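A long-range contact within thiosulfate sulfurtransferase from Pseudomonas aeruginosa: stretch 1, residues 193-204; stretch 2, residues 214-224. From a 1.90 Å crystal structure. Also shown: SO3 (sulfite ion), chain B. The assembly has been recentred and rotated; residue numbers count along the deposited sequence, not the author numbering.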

# COMPACT_ATOMS: atom_id res chain seq x y z
N CYS A 193 5.63 14.86 6.45
CA CYS A 193 5.02 13.97 5.49
C CYS A 193 3.91 14.87 4.95
O CYS A 193 4.01 16.09 5.09
CB CYS A 193 4.49 12.67 6.13
SG CYS A 193 2.98 12.74 7.10
N ALA A 194 2.88 14.30 4.33
CA ALA A 194 1.78 15.11 3.81
C ALA A 194 0.81 15.49 4.91
O ALA A 194 0.29 16.61 4.95
CB ALA A 194 1.07 14.35 2.70
N GLY A 195 0.55 14.53 5.79
CA GLY A 195 -0.36 14.77 6.89
C GLY A 195 0.38 14.73 8.21
O GLY A 195 1.15 15.64 8.53
N ARG A 196 0.18 13.64 8.96
CA ARG A 196 0.80 13.48 10.27
C ARG A 196 1.51 12.15 10.50
O ARG A 196 2.61 12.12 11.06
CB ARG A 196 -0.28 13.61 11.36
CG ARG A 196 -1.00 14.94 11.42
CD ARG A 196 -2.29 14.81 12.23
NE ARG A 196 -2.07 14.20 13.53
CZ ARG A 196 -1.45 14.80 14.55
NH1 ARG A 196 -0.99 16.03 14.42
NH2 ARG A 196 -1.30 14.15 15.70
N THR A 197 0.90 11.06 10.06
CA THR A 197 1.43 9.72 10.33
C THR A 197 2.92 9.46 10.20
O THR A 197 3.58 9.17 11.19
CB THR A 197 0.69 8.66 9.53
OG1 THR A 197 -0.73 8.89 9.63
CG2 THR A 197 1.00 7.27 10.08
N ARG A 198 3.45 9.53 8.99
CA ARG A 198 4.87 9.27 8.80
C ARG A 198 5.78 10.26 9.51
O ARG A 198 6.92 9.93 9.84
CB ARG A 198 5.19 9.17 7.30
CG ARG A 198 4.73 7.83 6.70
CD ARG A 198 4.73 7.82 5.17
NE ARG A 198 3.73 8.72 4.62
CZ ARG A 198 3.46 8.85 3.32
NH1 ARG A 198 4.13 8.13 2.42
NH2 ARG A 198 2.55 9.71 2.92
N SER A 199 5.30 11.47 9.78
CA SER A 199 6.12 12.46 10.48
C SER A 199 6.23 12.09 11.95
O SER A 199 7.28 12.29 12.57
CB SER A 199 5.55 13.88 10.33
OG SER A 199 4.39 14.08 11.12
N ILE A 200 5.16 11.54 12.52
CA ILE A 200 5.15 11.13 13.92
C ILE A 200 6.07 9.91 14.09
O ILE A 200 6.91 9.87 14.99
CB ILE A 200 3.73 10.75 14.41
CG1 ILE A 200 2.83 11.99 14.43
CG2 ILE A 200 3.79 10.13 15.80
CD1 ILE A 200 1.35 11.68 14.61
N ILE A 201 5.89 8.92 13.23
CA ILE A 201 6.69 7.70 13.28
C ILE A 201 8.17 8.03 13.04
O ILE A 201 9.05 7.48 13.71
CB ILE A 201 6.22 6.67 12.22
CG1 ILE A 201 4.77 6.26 12.50
CG2 ILE A 201 7.13 5.46 12.21
CD1 ILE A 201 4.58 5.57 13.85
N GLY A 202 8.44 8.92 12.09
CA GLY A 202 9.81 9.29 11.80
C GLY A 202 10.47 10.04 12.94
O GLY A 202 11.63 9.78 13.28
N THR A 203 9.74 10.98 13.54
CA THR A 203 10.28 11.75 14.65
C THR A 203 10.54 10.83 15.84
O THR A 203 11.60 10.87 16.45
CB THR A 203 9.32 12.87 15.07
OG1 THR A 203 9.14 13.78 13.97
CG2 THR A 203 9.88 13.64 16.26
N GLN A 204 9.56 9.98 16.15
CA GLN A 204 9.72 9.08 17.28
C GLN A 204 10.80 8.04 17.01
O GLN A 204 11.45 7.56 17.95
CB GLN A 204 8.38 8.41 17.63
CG GLN A 204 8.38 7.76 19.02
CD GLN A 204 8.72 8.75 20.14
OE1 GLN A 204 9.57 8.48 20.99
NE2 GLN A 204 8.04 9.89 20.14
N PRO A 214 17.94 18.02 18.52
CA PRO A 214 16.58 18.26 19.01
C PRO A 214 15.71 17.89 17.80
O PRO A 214 15.96 18.37 16.69
CB PRO A 214 16.58 19.76 19.32
CG PRO A 214 17.58 20.31 18.34
CD PRO A 214 18.69 19.28 18.37
N VAL A 215 14.72 17.03 18.01
CA VAL A 215 13.87 16.57 16.92
C VAL A 215 12.40 16.92 17.11
O VAL A 215 11.91 17.00 18.23
CB VAL A 215 13.96 15.03 16.74
CG1 VAL A 215 13.41 14.62 15.39
CG2 VAL A 215 15.40 14.57 16.90
N ALA A 216 11.69 17.13 16.00
CA ALA A 216 10.27 17.44 16.06
C ALA A 216 9.61 17.19 14.72
O ALA A 216 10.25 17.26 13.67
CB ALA A 216 10.06 18.91 16.47
N ALA A 217 8.32 16.90 14.76
CA ALA A 217 7.59 16.67 13.52
C ALA A 217 6.98 17.99 13.06
O ALA A 217 6.65 18.85 13.89
CB ALA A 217 6.47 15.66 13.76
N LEU A 218 6.89 18.19 11.75
CA LEU A 218 6.24 19.39 11.24
C LEU A 218 4.77 19.01 11.42
O LEU A 218 4.27 18.09 10.76
CB LEU A 218 6.53 19.61 9.76
CG LEU A 218 5.60 20.62 9.07
CD1 LEU A 218 5.70 21.98 9.77
CD2 LEU A 218 5.98 20.76 7.60
N ARG A 219 4.09 19.71 12.32
CA ARG A 219 2.69 19.41 12.61
C ARG A 219 1.75 19.55 11.42
O ARG A 219 1.55 20.64 10.89
CB ARG A 219 2.20 20.28 13.76
CG ARG A 219 0.84 19.87 14.33
CD ARG A 219 0.47 20.79 15.48
NE ARG A 219 1.56 20.87 16.45
CZ ARG A 219 1.91 21.98 17.09
NH1 ARG A 219 1.26 23.12 16.87
NH2 ARG A 219 2.91 21.95 17.96
N ASN A 220 1.16 18.42 11.02
CA ASN A 220 0.22 18.35 9.91
C ASN A 220 0.81 18.47 8.50
O ASN A 220 0.08 18.65 7.53
CB ASN A 220 -0.92 19.35 10.13
CG ASN A 220 -1.62 19.15 11.46
OD1 ASN A 220 -1.62 18.05 12.02
ND2 ASN A 220 -2.22 20.22 11.99
N GLY A 221 2.13 18.37 8.40
CA GLY A 221 2.82 18.39 7.11
C GLY A 221 2.51 19.39 6.01
O GLY A 221 2.26 20.57 6.28
N THR A 222 2.56 18.93 4.76
CA THR A 222 2.29 19.81 3.62
C THR A 222 0.87 20.34 3.65
O THR A 222 0.60 21.44 3.18
CB THR A 222 2.58 19.09 2.27
OG1 THR A 222 1.75 17.93 2.13
CG2 THR A 222 4.03 18.66 2.20
N ILE A 223 -0.05 19.56 4.22
CA ILE A 223 -1.44 19.99 4.36
C ILE A 223 -1.46 21.20 5.28
O ILE A 223 -2.07 22.22 4.97
CB ILE A 223 -2.32 18.87 4.97
CG1 ILE A 223 -2.62 17.81 3.91
CG2 ILE A 223 -3.61 19.45 5.55
CD1 ILE A 223 -3.42 16.61 4.41
N GLY A 224 -0.76 21.08 6.41
CA GLY A 224 -0.70 22.17 7.37
C GLY A 224 0.03 23.38 6.82
O GLY A 224 -0.29 24.52 7.18
S SO3 B . 1.64 11.48 6.31
O1 SO3 B . 1.85 11.80 4.88
O2 SO3 B . 0.22 11.65 6.68
O3 SO3 B . 2.11 10.12 6.66
O HOH W 1 4.14 16.22 8.76
O HOH W 2 2.22 15.97 12.12

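What ties the backbone of the loop before the first helix to the second stretch? Two amides of the second stretch reach consecutive carbonyls of the loop: Thr222 N donates to Cys193 O at 3.2 Å, and Ile223 N donates to Ala194 O at 3.1 Å with a nearly straight N-H...O angle of 163°. Both donors lie in the first part of a helix, where amides have no carbonyl of an earlier turn to bind, so the loop supplies the acceptors. Gly221 lets the stretches come this close. Its CA makes a CA-H...O contact of 3.3 Å with Cys193 O, and a CB there would clash with the carbonyl oxygens of Cys193, Ala194 and Gly195.

Which two side chains are joined by a hydrogen bond? Arg196 points sideways at CB, yet its end comes nearer, and NH1 donates to Asn220 OD1 at 3.2 Å, again at 163°. The oxygen lies at the edge of the guanidinium, near its plane, where the N-H bonds point.

How do helix and strand pack? They run almost antiparallel, at 176°, with axes 7.5 Å apart at closest approach. Small side chains meet here: Ala217 CB points toward the helix and sits 3.7 Å from Ser199 OG and 3.3 Å from Thr203 OG1. Both hydroxyls donate within their own stretch, Ser199 OG to Arg196 O at 2.6 Å and Thr203 OG1 to Ser199 O at 2.8 Å. Further along, Thr203 CG2 meets Val215 CG1 at 3.8 Å, an apolar contact.

What do the waters add? Water 1 accepts from Cys193 N at 3.1 Å and donates to Gly195 O at 3.1 Å and Leu218 O at 2.7 Å, bridging the stretches. Water 2 does likewise, donating to Ser199 OG at 3.0 Å and accepting from Asn220 N at 2.9 Å.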